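DMATS type aromatic prenyltransferase (Micromonospora olivasterospora, PDB 6ZRY) binds tryptophan in an ABBA-barrel fold and, as a 6-dimethylallyl tryptophan synthase, probably transfers a dimethylallyl group to C6 of the indole. Local coordinates at residues R96-A101 / M131-V136; V116-A121 / L167-L172; E144-L149 / A199-D204; R209-L214 / V259-F264; A237-F242 / Y274-P279. One frame throughout, in Å; residues are numbered along the deposited sequence.

Contact 1 (R96-A101 / M131-V136); sequences RGFLDA and MWCSLV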
# COMPACT_ATOMS: atom_id res chain seq x y z
N ARG A 96 12.54 -0.01 -11.23
CA ARG A 96 12.15 0.73 -12.45
C ARG A 96 12.42 -0.16 -13.67
O ARG A 96 11.55 -0.20 -14.55
CB ARG A 96 12.88 2.07 -12.54
CG ARG A 96 12.26 2.99 -13.57
CD ARG A 96 13.16 4.15 -13.94
NE ARG A 96 12.94 4.48 -15.33
CZ ARG A 96 13.68 5.33 -16.03
NH1 ARG A 96 13.38 5.56 -17.29
NH2 ARG A 96 14.71 5.93 -15.46
N GLY A 97 13.55 -0.88 -13.69
CA GLY A 97 13.88 -1.86 -14.73
C GLY A 97 12.74 -2.85 -14.95
O GLY A 97 12.31 -3.03 -16.08
N PHE A 98 12.22 -3.42 -13.87
CA PHE A 98 11.08 -4.36 -13.93
C PHE A 98 9.85 -3.67 -14.53
O PHE A 98 9.22 -4.23 -15.42
CB PHE A 98 10.77 -4.91 -12.54
CG PHE A 98 9.46 -5.63 -12.46
CD1 PHE A 98 9.28 -6.84 -13.10
CD2 PHE A 98 8.40 -5.08 -11.75
CE1 PHE A 98 8.07 -7.48 -13.04
CE2 PHE A 98 7.19 -5.76 -11.67
CZ PHE A 98 7.03 -6.95 -12.32
N LEU A 99 9.47 -2.52 -13.98
CA LEU A 99 8.27 -1.79 -14.43
C LEU A 99 8.43 -1.38 -15.90
O LEU A 99 7.45 -1.54 -16.65
CB LEU A 99 8.05 -0.57 -13.52
CG LEU A 99 7.49 -0.91 -12.14
CD1 LEU A 99 7.60 0.28 -11.21
CD2 LEU A 99 6.07 -1.37 -12.25
N ASP A 100 9.59 -0.86 -16.29
CA ASP A 100 9.81 -0.36 -17.68
C ASP A 100 9.68 -1.53 -18.66
O ASP A 100 9.04 -1.35 -19.69
CB ASP A 100 11.16 0.37 -17.81
CG ASP A 100 11.18 1.75 -17.17
OD1 ASP A 100 10.12 2.24 -16.80
OD2 ASP A 100 12.26 2.30 -17.04
N ALA A 101 10.22 -2.69 -18.31
CA ALA A 101 10.11 -3.92 -19.13
C ALA A 101 8.62 -4.30 -19.27
O ALA A 101 8.19 -4.64 -20.39
CB ALA A 101 10.91 -5.04 -18.52
N MET A 131 11.17 4.04 -5.06
CA MET A 131 10.05 3.58 -5.93
C MET A 131 9.64 2.15 -5.53
O MET A 131 10.50 1.25 -5.53
CB MET A 131 10.47 3.57 -7.40
CG MET A 131 9.41 3.04 -8.36
SD MET A 131 10.03 2.92 -10.06
CE MET A 131 10.09 4.65 -10.50
N TRP A 132 8.36 1.97 -5.22
CA TRP A 132 7.74 0.65 -5.05
C TRP A 132 6.75 0.44 -6.19
O TRP A 132 6.41 1.39 -6.88
CB TRP A 132 7.06 0.51 -3.68
CG TRP A 132 8.00 0.36 -2.52
CD1 TRP A 132 9.35 0.23 -2.53
CD2 TRP A 132 7.62 0.40 -1.14
NE1 TRP A 132 9.83 0.13 -1.25
CE2 TRP A 132 8.80 0.26 -0.38
CE3 TRP A 132 6.40 0.54 -0.47
CZ2 TRP A 132 8.79 0.24 1.01
CZ3 TRP A 132 6.39 0.52 0.90
CH2 TRP A 132 7.57 0.39 1.64
N CYS A 133 6.32 -0.79 -6.33
CA CYS A 133 5.45 -1.32 -7.38
C CYS A 133 4.19 -1.87 -6.70
O CYS A 133 4.38 -2.50 -5.65
CB CYS A 133 6.21 -2.47 -8.06
SG CYS A 133 5.24 -3.32 -9.28
N SER A 134 2.99 -1.63 -7.24
CA SER A 134 1.75 -2.37 -6.90
C SER A 134 1.25 -3.10 -8.16
O SER A 134 1.11 -2.46 -9.17
CB SER A 134 0.69 -1.46 -6.30
OG SER A 134 -0.43 -2.19 -5.91
N LEU A 135 1.05 -4.40 -8.05
CA LEU A 135 0.49 -5.28 -9.11
C LEU A 135 -0.96 -5.53 -8.74
O LEU A 135 -1.19 -5.88 -7.58
CB LEU A 135 1.26 -6.60 -9.16
CG LEU A 135 2.78 -6.52 -9.38
CD1 LEU A 135 3.43 -7.87 -9.18
CD2 LEU A 135 3.09 -6.00 -10.75
N VAL A 136 -1.89 -5.28 -9.66
CA VAL A 136 -3.34 -5.32 -9.35
C VAL A 136 -4.00 -6.38 -10.22
O VAL A 136 -3.94 -6.23 -11.44
CB VAL A 136 -3.98 -3.95 -9.54
CG1 VAL A 136 -5.46 -3.98 -9.20
CG2 VAL A 136 -3.24 -2.87 -8.76
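Cys133 SG meets two side chains of helix 96-101. Leu99 CD2 touches Cys133 SG at 3.6 Å, and Phe98 turns a ring edge to it, CE2 lying 3.9 Å from SG. The sulfur is nearly in the ring plane, 88° off the normal, a Cys sulfur-aromatic contact at the edge. The other branch of Leu99 meets Met131 tip to tip, CD1 to SD at 3.8 Å, while Arg96 crosses Met131 obliquely, CB 3.9 Å from SD. Met131 and Cys133 both hold their chains anti to the backbone N (chi1 177° and 175°), which sends the two sulfurs toward the helix. Arg96 suits the border because its aliphatic base packs while NE reaches forward one turn to Asp100 OD2 at 2.9 Å, a salt bridge whose hydrogen bond is weak. Between Met131 and Cys133, Trp132 points the other way and touches the bound tryptophan. The helix thus packs on the outside of strand 131-138, flanked by strands 71-79 and 141-149, with Leu35 of helix 26-36 against Phe98 and Cys133.

Contact 2 (V116-A121 / L167-L172); sequences VRDLFA and LHRLGL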
# COMPACT_ATOMS: atom_id res chain seq x y z
N VAL A 116 7.40 13.59 -14.70
CA VAL A 116 7.75 14.04 -13.30
C VAL A 116 9.01 13.33 -12.77
O VAL A 116 9.39 13.65 -11.63
CB VAL A 116 6.57 13.82 -12.34
CG1 VAL A 116 5.39 14.73 -12.68
CG2 VAL A 116 6.14 12.37 -12.28
N ARG A 117 9.62 12.43 -13.56
CA ARG A 117 10.80 11.60 -13.18
C ARG A 117 11.93 12.47 -12.60
O ARG A 117 12.45 12.13 -11.53
CB ARG A 117 11.31 10.86 -14.43
CG ARG A 117 12.14 9.62 -14.13
CD ARG A 117 12.35 8.78 -15.38
NE ARG A 117 11.11 8.17 -15.85
CZ ARG A 117 10.50 7.14 -15.27
NH1 ARG A 117 9.38 6.67 -15.79
NH2 ARG A 117 11.00 6.57 -14.17
N ASP A 118 12.29 13.56 -13.29
CA ASP A 118 13.43 14.44 -12.92
C ASP A 118 13.20 15.09 -11.56
O ASP A 118 14.22 15.44 -10.92
CB ASP A 118 13.73 15.49 -14.00
CG ASP A 118 12.71 16.59 -14.16
OD1 ASP A 118 11.60 16.29 -14.62
OD2 ASP A 118 13.04 17.75 -13.83
N LEU A 119 11.94 15.27 -11.13
CA LEU A 119 11.65 15.89 -9.82
C LEU A 119 12.04 14.92 -8.71
O LEU A 119 12.48 15.40 -7.67
CB LEU A 119 10.17 16.27 -9.72
CG LEU A 119 9.69 17.29 -10.74
CD1 LEU A 119 8.19 17.52 -10.59
CD2 LEU A 119 10.44 18.61 -10.61
N PHE A 120 11.89 13.61 -8.93
CA PHE A 120 12.24 12.56 -7.94
C PHE A 120 13.68 12.09 -8.13
O PHE A 120 14.21 11.55 -7.19
CB PHE A 120 11.24 11.39 -7.99
CG PHE A 120 9.82 11.77 -7.61
CD1 PHE A 120 8.99 12.39 -8.54
CD2 PHE A 120 9.32 11.50 -6.35
CE1 PHE A 120 7.69 12.73 -8.21
CE2 PHE A 120 8.01 11.85 -6.01
CZ PHE A 120 7.20 12.46 -6.95
N ALA A 121 14.28 12.29 -9.30
CA ALA A 121 15.59 11.69 -9.64
C ALA A 121 16.66 12.30 -8.76
O ALA A 121 16.72 13.54 -8.64
CB ALA A 121 15.91 11.86 -11.11
N LEU A 167 2.62 17.66 -9.01
CA LEU A 167 1.18 17.78 -9.29
C LEU A 167 0.94 18.92 -10.29
O LEU A 167 0.17 18.70 -11.22
CB LEU A 167 0.40 18.00 -8.00
CG LEU A 167 0.38 16.80 -7.07
CD1 LEU A 167 -0.41 17.15 -5.82
CD2 LEU A 167 -0.22 15.60 -7.76
N HIS A 168 1.62 20.06 -10.16
CA HIS A 168 1.50 21.18 -11.13
C HIS A 168 1.83 20.69 -12.55
O HIS A 168 1.05 20.95 -13.49
CB HIS A 168 2.41 22.36 -10.73
CG HIS A 168 2.38 23.46 -11.72
ND1 HIS A 168 1.20 24.01 -12.16
CD2 HIS A 168 3.35 24.07 -12.40
CE1 HIS A 168 1.46 24.92 -13.07
NE2 HIS A 168 2.76 24.97 -13.23
N ARG A 169 2.92 19.95 -12.71
CA ARG A 169 3.32 19.42 -14.03
C ARG A 169 2.20 18.56 -14.60
O ARG A 169 2.05 18.54 -15.80
CB ARG A 169 4.58 18.59 -13.97
CG ARG A 169 5.83 19.42 -13.77
CD ARG A 169 6.89 18.98 -14.74
NE ARG A 169 8.17 19.55 -14.34
CZ ARG A 169 9.28 18.86 -14.18
NH1 ARG A 169 9.31 17.55 -14.40
NH2 ARG A 169 10.37 19.51 -13.81
N LEU A 170 1.49 17.83 -13.76
CA LEU A 170 0.49 16.86 -14.26
C LEU A 170 -0.84 17.56 -14.56
O LEU A 170 -1.71 16.89 -15.11
CB LEU A 170 0.33 15.76 -13.22
CG LEU A 170 1.53 14.83 -13.12
CD1 LEU A 170 1.36 13.87 -11.94
CD2 LEU A 170 1.72 14.04 -14.41
N GLY A 171 -0.98 18.85 -14.22
CA GLY A 171 -2.22 19.61 -14.42
C GLY A 171 -3.16 19.42 -13.25
O GLY A 171 -4.37 19.67 -13.41
N LEU A 172 -2.62 19.02 -12.11
CA LEU A 172 -3.31 18.90 -10.83
C LEU A 172 -2.78 20.04 -9.95
O LEU A 172 -2.06 20.94 -10.49
CB LEU A 172 -3.03 17.50 -10.25
CG LEU A 172 -3.54 16.34 -11.12
CD1 LEU A 172 -3.06 14.99 -10.60
CD2 LEU A 172 -5.06 16.36 -11.22
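Near the Schellman motif that ends helix 159-170 at Gly171, whose positive phi favours glycine, an end-on bidentate salt bridge joins this helix to the short, weakly bonded helix 117-120. Arg169 donates from NH1 to Asp118 OD1 at 2.6 Å and from NH2 to Asp118 OD2 at 3.2 Å, each oxygen using its syn lone pair. Carboxylate and guanidinium are 6° from coplanar, so each N-H points in plane at its oxygen. Asp118 reaches this position with CG in the crowded place between N and the carbonyl carbon (chi1 70°). Arg169 NH1 also bonds Ser115 O, which probably helps fix the group's rotation. Leu119 lies over one guanidinium face, CG 3.5 Å above the plane and offset to the rim. An alanine at Leu119 would remove that cover and probably leave the guanidinium freer to tilt out of the carboxylate plane. Beneath the ion pair, apolar residues suit the shielded side, where Val116 and Leu170 cross at about a right angle with Val116 CG1 3.9 Å from Leu170 CG.

Contact 3 (E144-L149 / A199-D204); sequences EFKVYL and AVDLHD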
# COMPACT_ATOMS: atom_id res chain seq x y z
N GLU A 144 -2.91 -4.70 -13.73
CA GLU A 144 -2.61 -3.25 -13.75
C GLU A 144 -1.36 -3.01 -12.92
O GLU A 144 -1.13 -3.72 -11.94
CB GLU A 144 -3.74 -2.41 -13.15
CG GLU A 144 -5.10 -2.63 -13.75
CD GLU A 144 -6.16 -1.66 -13.24
OE1 GLU A 144 -7.31 -1.76 -13.70
OE2 GLU A 144 -5.84 -0.80 -12.40
N PHE A 145 -0.58 -2.01 -13.29
CA PHE A 145 0.63 -1.61 -12.57
C PHE A 145 0.39 -0.24 -11.95
O PHE A 145 -0.14 0.66 -12.63
CB PHE A 145 1.81 -1.62 -13.52
CG PHE A 145 2.09 -2.97 -14.14
CD1 PHE A 145 1.45 -3.37 -15.31
CD2 PHE A 145 3.00 -3.84 -13.56
CE1 PHE A 145 1.73 -4.61 -15.88
CE2 PHE A 145 3.27 -5.09 -14.13
CZ PHE A 145 2.63 -5.47 -15.30
N LYS A 146 0.83 -0.07 -10.70
CA LYS A 146 0.87 1.25 -10.03
C LYS A 146 2.27 1.47 -9.51
O LYS A 146 2.90 0.50 -9.06
CB LYS A 146 -0.12 1.35 -8.87
CG LYS A 146 -1.47 0.70 -9.11
CD LYS A 146 -2.35 1.46 -10.03
CE LYS A 146 -3.78 0.92 -10.04
NZ LYS A 146 -4.76 2.02 -10.18
N VAL A 147 2.72 2.71 -9.56
CA VAL A 147 4.07 3.14 -9.12
C VAL A 147 3.91 4.02 -7.88
O VAL A 147 3.13 5.01 -7.95
CB VAL A 147 4.78 3.87 -10.26
CG1 VAL A 147 6.18 4.32 -9.85
CG2 VAL A 147 4.82 3.01 -11.50
N TYR A 148 4.63 3.67 -6.83
CA TYR A 148 4.63 4.32 -5.52
C TYR A 148 5.97 5.03 -5.36
O TYR A 148 6.98 4.34 -5.14
CB TYR A 148 4.38 3.28 -4.43
CG TYR A 148 2.94 2.93 -4.28
CD1 TYR A 148 2.23 2.28 -5.29
CD2 TYR A 148 2.24 3.33 -3.16
CE1 TYR A 148 0.86 2.01 -5.15
CE2 TYR A 148 0.89 3.08 -3.02
CZ TYR A 148 0.20 2.43 -4.01
OH TYR A 148 -1.14 2.21 -3.82
N LEU A 149 5.98 6.36 -5.49
CA LEU A 149 7.22 7.16 -5.37
C LEU A 149 7.30 7.72 -3.96
O LEU A 149 6.22 8.04 -3.39
CB LEU A 149 7.22 8.27 -6.41
CG LEU A 149 7.12 7.83 -7.87
CD1 LEU A 149 7.09 9.04 -8.79
CD2 LEU A 149 8.26 6.92 -8.26
N ALA A 199 1.49 8.09 -5.62
CA ALA A 199 1.12 6.87 -6.36
C ALA A 199 0.40 7.27 -7.65
O ALA A 199 -0.48 8.09 -7.58
CB ALA A 199 0.29 5.97 -5.50
N VAL A 200 0.85 6.73 -8.78
CA VAL A 200 0.21 6.94 -10.11
C VAL A 200 0.10 5.60 -10.84
O VAL A 200 0.90 4.67 -10.55
CB VAL A 200 1.01 7.95 -10.95
CG1 VAL A 200 1.04 9.33 -10.29
CG2 VAL A 200 2.41 7.45 -11.22
N ASP A 201 -0.85 5.50 -11.75
CA ASP A 201 -0.90 4.34 -12.69
C ASP A 201 0.38 4.41 -13.54
O ASP A 201 0.83 5.55 -13.89
CB ASP A 201 -2.14 4.37 -13.57
CG ASP A 201 -3.47 4.33 -12.82
OD1 ASP A 201 -3.53 3.73 -11.75
OD2 ASP A 201 -4.43 4.88 -13.34
N LEU A 202 0.96 3.27 -13.86
CA LEU A 202 2.09 3.19 -14.82
C LEU A 202 1.58 3.72 -16.17
O LEU A 202 2.28 4.51 -16.80
CB LEU A 202 2.54 1.73 -14.92
CG LEU A 202 3.72 1.48 -15.85
CD1 LEU A 202 4.94 2.28 -15.43
CD2 LEU A 202 4.06 0.01 -15.90
N HIS A 203 0.39 3.29 -16.55
CA HIS A 203 -0.24 3.59 -17.86
C HIS A 203 -0.92 4.96 -17.79
O HIS A 203 -1.75 5.15 -16.89
CB HIS A 203 -1.22 2.48 -18.24
CG HIS A 203 -1.86 2.68 -19.56
ND1 HIS A 203 -1.13 3.01 -20.68
CD2 HIS A 203 -3.15 2.59 -19.96
CE1 HIS A 203 -1.95 3.13 -21.72
NE2 HIS A 203 -3.20 2.87 -21.30
N ASP A 204 -0.60 5.86 -18.71
CA ASP A 204 -1.37 7.12 -18.92
C ASP A 204 -2.85 6.75 -19.07
O ASP A 204 -3.18 6.05 -20.01
CB ASP A 204 -0.93 7.87 -20.17
CG ASP A 204 0.51 8.33 -20.15
OD1 ASP A 204 1.07 8.48 -19.04
OD2 ASP A 204 1.07 8.54 -21.24
O HOH W 1 -1.27 1.42 -15.20
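Phe145 O is gripped by two hydrogen bonds: Leu202 N donates to it at 3.1 Å, nearly straight but from above the carbonyl plane, and a water donates to it at 2.9 Å. That water accepts from His203 N, bridging the strand to the chain after strand 193-201. Val147 and Val200 form an antiparallel hydrogen-bonded pair, Val147 N to Val200 O at 2.9 Å. Lys146 and Asp201 lie alongside each other; the lysine chain folds at chi2 (-74°) and brings NZ to the syn lone pair of Asp201 OD1 at 2.6 Å. Glu144 OE2 is a long second partner of NZ. Tyr148 accepts the small Ala199 over its ring centre, CB 3.8 Å from the centroid and 9° off the normal, a CH-pi contact, while its hydroxyl bonds Tyr213. Val147 CG2 and Leu202 CD1 meet at 4.0 Å. Apolar Phe145, Val147 and Leu202 face helices 88-106 and 111-114, while Tyr148 and Ala199 lie on the other face, as in the antiparallel barrel wall of the ABBA fold.

Contact 4 (R209-L214 / V259-F264); sequences RVKLYL and VGSYTF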
# COMPACT_ATOMS: atom_id res chain seq x y z
N ARG A 209 -4.21 11.56 -12.71
CA ARG A 209 -4.76 11.08 -11.42
C ARG A 209 -3.59 10.67 -10.53
O ARG A 209 -2.66 10.01 -11.04
CB ARG A 209 -5.73 9.95 -11.72
CG ARG A 209 -6.21 9.18 -10.50
CD ARG A 209 -7.19 8.11 -10.96
NE ARG A 209 -8.53 8.65 -10.87
CZ ARG A 209 -9.49 8.20 -10.08
NH1 ARG A 209 -10.67 8.79 -10.07
NH2 ARG A 209 -9.28 7.14 -9.30
N VAL A 210 -3.59 11.13 -9.30
CA VAL A 210 -2.53 10.82 -8.30
C VAL A 210 -3.21 10.43 -6.99
O VAL A 210 -4.23 11.07 -6.60
CB VAL A 210 -1.59 12.00 -8.09
CG1 VAL A 210 -0.61 11.76 -6.94
CG2 VAL A 210 -0.86 12.39 -9.37
N LYS A 211 -2.68 9.43 -6.31
CA LYS A 211 -3.09 9.10 -4.96
C LYS A 211 -1.94 9.49 -4.03
O LYS A 211 -0.85 8.95 -4.20
CB LYS A 211 -3.45 7.62 -4.94
CG LYS A 211 -4.40 7.20 -3.87
CD LYS A 211 -5.08 5.88 -4.25
CE LYS A 211 -5.35 4.98 -3.08
NZ LYS A 211 -6.06 3.74 -3.52
N LEU A 212 -2.18 10.47 -3.15
CA LEU A 212 -1.18 10.93 -2.17
C LEU A 212 -1.52 10.33 -0.81
O LEU A 212 -2.66 10.50 -0.36
CB LEU A 212 -1.18 12.45 -2.12
CG LEU A 212 -0.11 13.08 -1.23
CD1 LEU A 212 1.29 12.85 -1.78
CD2 LEU A 212 -0.36 14.56 -1.06
N TYR A 213 -0.54 9.75 -0.16
CA TYR A 213 -0.72 9.15 1.18
C TYR A 213 -0.00 10.01 2.21
O TYR A 213 1.19 10.32 1.98
CB TYR A 213 -0.14 7.75 1.22
CG TYR A 213 -0.82 6.68 0.42
CD1 TYR A 213 -0.87 6.73 -0.97
CD2 TYR A 213 -1.31 5.53 1.04
CE1 TYR A 213 -1.45 5.71 -1.72
CE2 TYR A 213 -1.88 4.50 0.30
CZ TYR A 213 -1.95 4.60 -1.08
OH TYR A 213 -2.48 3.60 -1.84
N LEU A 214 -0.69 10.36 3.29
CA LEU A 214 -0.15 11.13 4.45
C LEU A 214 -0.11 10.20 5.66
O LEU A 214 -1.12 9.55 5.90
CB LEU A 214 -1.08 12.30 4.76
CG LEU A 214 -0.88 13.59 3.99
CD1 LEU A 214 -0.95 13.36 2.51
CD2 LEU A 214 -1.96 14.61 4.42
N VAL A 259 -2.93 6.28 8.53
CA VAL A 259 -2.52 6.79 7.22
C VAL A 259 -3.78 7.12 6.45
O VAL A 259 -4.73 6.34 6.48
CB VAL A 259 -1.62 5.81 6.47
CG1 VAL A 259 -1.33 6.27 5.07
CG2 VAL A 259 -0.34 5.57 7.23
N GLY A 260 -3.78 8.25 5.80
CA GLY A 260 -4.85 8.63 4.88
C GLY A 260 -4.34 8.78 3.49
O GLY A 260 -3.21 9.28 3.32
N SER A 261 -5.14 8.42 2.50
CA SER A 261 -4.82 8.68 1.09
C SER A 261 -5.92 9.52 0.44
O SER A 261 -7.08 9.42 0.85
CB SER A 261 -4.52 7.42 0.32
OG SER A 261 -5.69 6.70 0.07
N TYR A 262 -5.48 10.38 -0.45
CA TYR A 262 -6.28 11.39 -1.16
C TYR A 262 -6.14 11.15 -2.64
O TYR A 262 -5.02 11.07 -3.13
CB TYR A 262 -5.78 12.79 -0.77
CG TYR A 262 -5.93 13.06 0.70
CD1 TYR A 262 -4.96 12.67 1.63
CD2 TYR A 262 -7.10 13.60 1.18
CE1 TYR A 262 -5.15 12.87 2.99
CE2 TYR A 262 -7.29 13.84 2.53
CZ TYR A 262 -6.31 13.48 3.44
OH TYR A 262 -6.56 13.72 4.77
N THR A 263 -7.24 11.04 -3.35
CA THR A 263 -7.26 10.88 -4.80
C THR A 263 -7.48 12.24 -5.44
O THR A 263 -8.54 12.83 -5.20
CB THR A 263 -8.29 9.85 -5.24
OG1 THR A 263 -7.98 8.63 -4.59
CG2 THR A 263 -8.27 9.62 -6.72
N PHE A 264 -6.49 12.70 -6.20
CA PHE A 264 -6.48 13.98 -6.95
C PHE A 264 -6.79 13.68 -8.40
O PHE A 264 -6.14 12.79 -9.01
CB PHE A 264 -5.14 14.70 -6.83
CG PHE A 264 -4.68 14.97 -5.43
CD1 PHE A 264 -5.58 15.41 -4.46
CD2 PHE A 264 -3.36 14.79 -5.06
CE1 PHE A 264 -5.15 15.69 -3.17
CE2 PHE A 264 -2.94 15.07 -3.77
CZ PHE A 264 -3.84 15.50 -2.82
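Six backbone hydrogen bonds zip the antiparallel strands through the hydrogen-bonded pairs Val210-Phe264, Leu212-Tyr262 and Leu214-Gly260; the shortest runs from Leu214 N to Gly260 O at 2.7 Å. CA-H...O contacts fill in, such as Ser261 CA to Leu212 O at 3.2 Å. Ring contacts govern one face: Ser261 CB sits over the centre of the Tyr213 ring, 3.7 Å from its centroid and 7° off the normal, a CH-pi contact that a small residue permits. Val259 CG1 meets the edge of the same ring, 4.1 Å from Tyr213 CD2. An alanine at Tyr213 would remove the ring under Ser261 CB and the hydroxyl bonded to Tyr148, and would probably loosen this face. Apolar packing rules the other face, where Leu212 crosses Phe264 obliquely, Leu212 CB 3.6 Å from Phe264 CE2, and Leu214 CD2 meets Tyr262 CE1 at 3.9 Å. Thr263 CG2 lies over one face of the Arg209 guanidinium. Helices 159-170 and 174-182 pack on the leucine face, and strands 193-201 and 273-278 flank the pair.

Contact 5 (A237-F242 / Y274-P279); sequences AEIEEF and YSIYVP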
# COMPACT_ATOMS: atom_id res chain seq x y z
N ALA A 237 -18.17 10.68 10.56
CA ALA A 237 -18.71 9.71 11.54
C ALA A 237 -18.34 8.28 11.13
O ALA A 237 -17.93 7.48 12.01
CB ALA A 237 -20.21 9.90 11.69
N GLU A 238 -18.51 7.95 9.85
CA GLU A 238 -18.22 6.61 9.29
C GLU A 238 -16.73 6.32 9.48
O GLU A 238 -16.40 5.16 9.80
CB GLU A 238 -18.62 6.54 7.81
CG GLU A 238 -18.32 5.20 7.14
CD GLU A 238 -18.81 5.13 5.70
OE1 GLU A 238 -18.61 4.10 5.06
OE2 GLU A 238 -19.36 6.15 5.22
N ILE A 239 -15.85 7.31 9.24
CA ILE A 239 -14.38 7.08 9.37
C ILE A 239 -14.09 6.79 10.83
O ILE A 239 -13.40 5.81 11.11
CB ILE A 239 -13.55 8.25 8.82
CG1 ILE A 239 -13.76 8.42 7.32
CG2 ILE A 239 -12.06 8.08 9.15
CD1 ILE A 239 -13.35 9.77 6.80
N GLU A 240 -14.65 7.58 11.76
CA GLU A 240 -14.45 7.35 13.22
C GLU A 240 -14.98 5.98 13.63
O GLU A 240 -14.28 5.31 14.39
CB GLU A 240 -15.11 8.45 14.05
CG GLU A 240 -14.48 9.76 13.81
CD GLU A 240 -14.63 10.75 14.92
OE1 GLU A 240 -15.77 10.83 15.49
OE2 GLU A 240 -13.61 11.45 15.22
N GLU A 241 -16.16 5.57 13.15
CA GLU A 241 -16.75 4.23 13.47
C GLU A 241 -15.77 3.15 13.01
O GLU A 241 -15.53 2.18 13.76
CB GLU A 241 -18.11 4.04 12.80
CG GLU A 241 -19.24 4.82 13.49
CD GLU A 241 -20.56 4.94 12.74
OE1 GLU A 241 -21.49 5.56 13.30
OE2 GLU A 241 -20.65 4.45 11.62
N PHE A 242 -15.23 3.30 11.81
CA PHE A 242 -14.27 2.34 11.24
C PHE A 242 -13.04 2.25 12.16
O PHE A 242 -12.57 1.13 12.47
CB PHE A 242 -13.89 2.76 9.83
CG PHE A 242 -13.04 1.75 9.14
CD1 PHE A 242 -13.63 0.66 8.50
CD2 PHE A 242 -11.67 1.86 9.15
CE1 PHE A 242 -12.85 -0.28 7.85
CE2 PHE A 242 -10.89 0.90 8.51
CZ PHE A 242 -11.49 -0.15 7.86
N TYR A 274 -11.06 9.15 -0.77
CA TYR A 274 -10.32 9.09 0.50
C TYR A 274 -10.28 7.64 0.97
O TYR A 274 -11.32 6.98 0.91
CB TYR A 274 -11.00 9.94 1.57
CG TYR A 274 -10.29 9.87 2.89
CD1 TYR A 274 -9.13 10.58 3.11
CD2 TYR A 274 -10.77 9.06 3.92
CE1 TYR A 274 -8.46 10.51 4.31
CE2 TYR A 274 -10.12 9.00 5.13
CZ TYR A 274 -8.96 9.71 5.32
OH TYR A 274 -8.30 9.64 6.50
N SER A 275 -9.13 7.19 1.46
CA SER A 275 -9.01 5.93 2.23
C SER A 275 -8.31 6.20 3.54
O SER A 275 -7.42 7.02 3.57
CB SER A 275 -8.28 4.87 1.47
OG SER A 275 -9.00 4.54 0.30
N ILE A 276 -8.75 5.53 4.58
CA ILE A 276 -8.10 5.48 5.91
C ILE A 276 -7.51 4.07 6.07
O ILE A 276 -8.21 3.08 5.73
CB ILE A 276 -9.10 5.86 7.04
CG1 ILE A 276 -8.45 5.81 8.42
CG2 ILE A 276 -10.37 5.04 7.02
CD1 ILE A 276 -7.41 6.84 8.67
N TYR A 277 -6.27 4.00 6.50
CA TYR A 277 -5.52 2.74 6.68
C TYR A 277 -5.16 2.62 8.13
O TYR A 277 -4.38 3.42 8.65
CB TYR A 277 -4.26 2.69 5.79
CG TYR A 277 -4.50 3.00 4.33
CD1 TYR A 277 -4.66 4.31 3.91
CD2 TYR A 277 -4.54 2.00 3.38
CE1 TYR A 277 -4.91 4.62 2.59
CE2 TYR A 277 -4.76 2.29 2.04
CZ TYR A 277 -4.95 3.61 1.64
OH TYR A 277 -5.16 3.93 0.33
N VAL A 278 -5.78 1.67 8.82
CA VAL A 278 -5.47 1.38 10.22
C VAL A 278 -4.44 0.25 10.26
O VAL A 278 -4.74 -0.87 9.79
CB VAL A 278 -6.73 1.01 11.02
CG1 VAL A 278 -6.40 0.68 12.46
CG2 VAL A 278 -7.78 2.11 10.93
N PRO A 279 -3.28 0.47 10.90
CA PRO A 279 -2.28 -0.60 11.09
C PRO A 279 -2.69 -1.45 12.30
O PRO A 279 -2.06 -1.39 13.38
CB PRO A 279 -1.01 0.20 11.31
CG PRO A 279 -1.49 1.41 12.09
CD PRO A 279 -2.83 1.75 11.48
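Helix 237-242 runs nearly along strand 274-278, their axes 10.1 Å apart and 18° from parallel, with the backbones nearest at Ile239 and Ile276. No hydrogen bond joins them; the interface is wholly apolar, as suits the buried side of a helix lying on a sheet. Ile276 CG2 is shared, meeting Ile239 CG2 at 4.1 Å and Phe242 CD2 at 4.0 Å. This branch takes the crowded position between N and the carbonyl carbon, while CG1 stands anti to N (chi1 180°). The Ile239 and Tyr274 side chains cross obliquely, Ile239 CD1 reaching Tyr274 CE2 at 3.7 Å. One turn later Phe242, its CG anti to N (chi1 -173°), slides past Ile276 and Val278 in the opposite direction, so that CE2 lies 4.1 Å from Val278 CG2. The branched residues give the strand a firm surface. Tyr277 points away from the helix and touches the bound tryptophan. Helix 236-247 thus lies outside the barrel, beside helix 221-228, on a strand paired with strands 258-265 and 327-333.

Four of the five contacts follow the curled antiparallel sheet of the ABBA barrel. Contacts 1 and 3 are neighbours, centres 8 Å apart, joined through adjacent strands 131-138 and 141-149; contact 4 lies 13 Å from contact 3 and contact 5 another 14 Å on, each step sharing paired strands. Contacts 1 and 5 lie 28 Å apart on opposite sides of the chain's centre. Contact 2 joins two outer helices and their ends, yet Leu167 and Leu170 press on Val210 of contact 4. Along the chain contact 2 crosses contacts 1 and 3, and contacts 4 and 5 cross after contact 3 has closed. Helices thus pack outside a strand wall whose inner face holds tryptophan, touched by Trp132 and Tyr277.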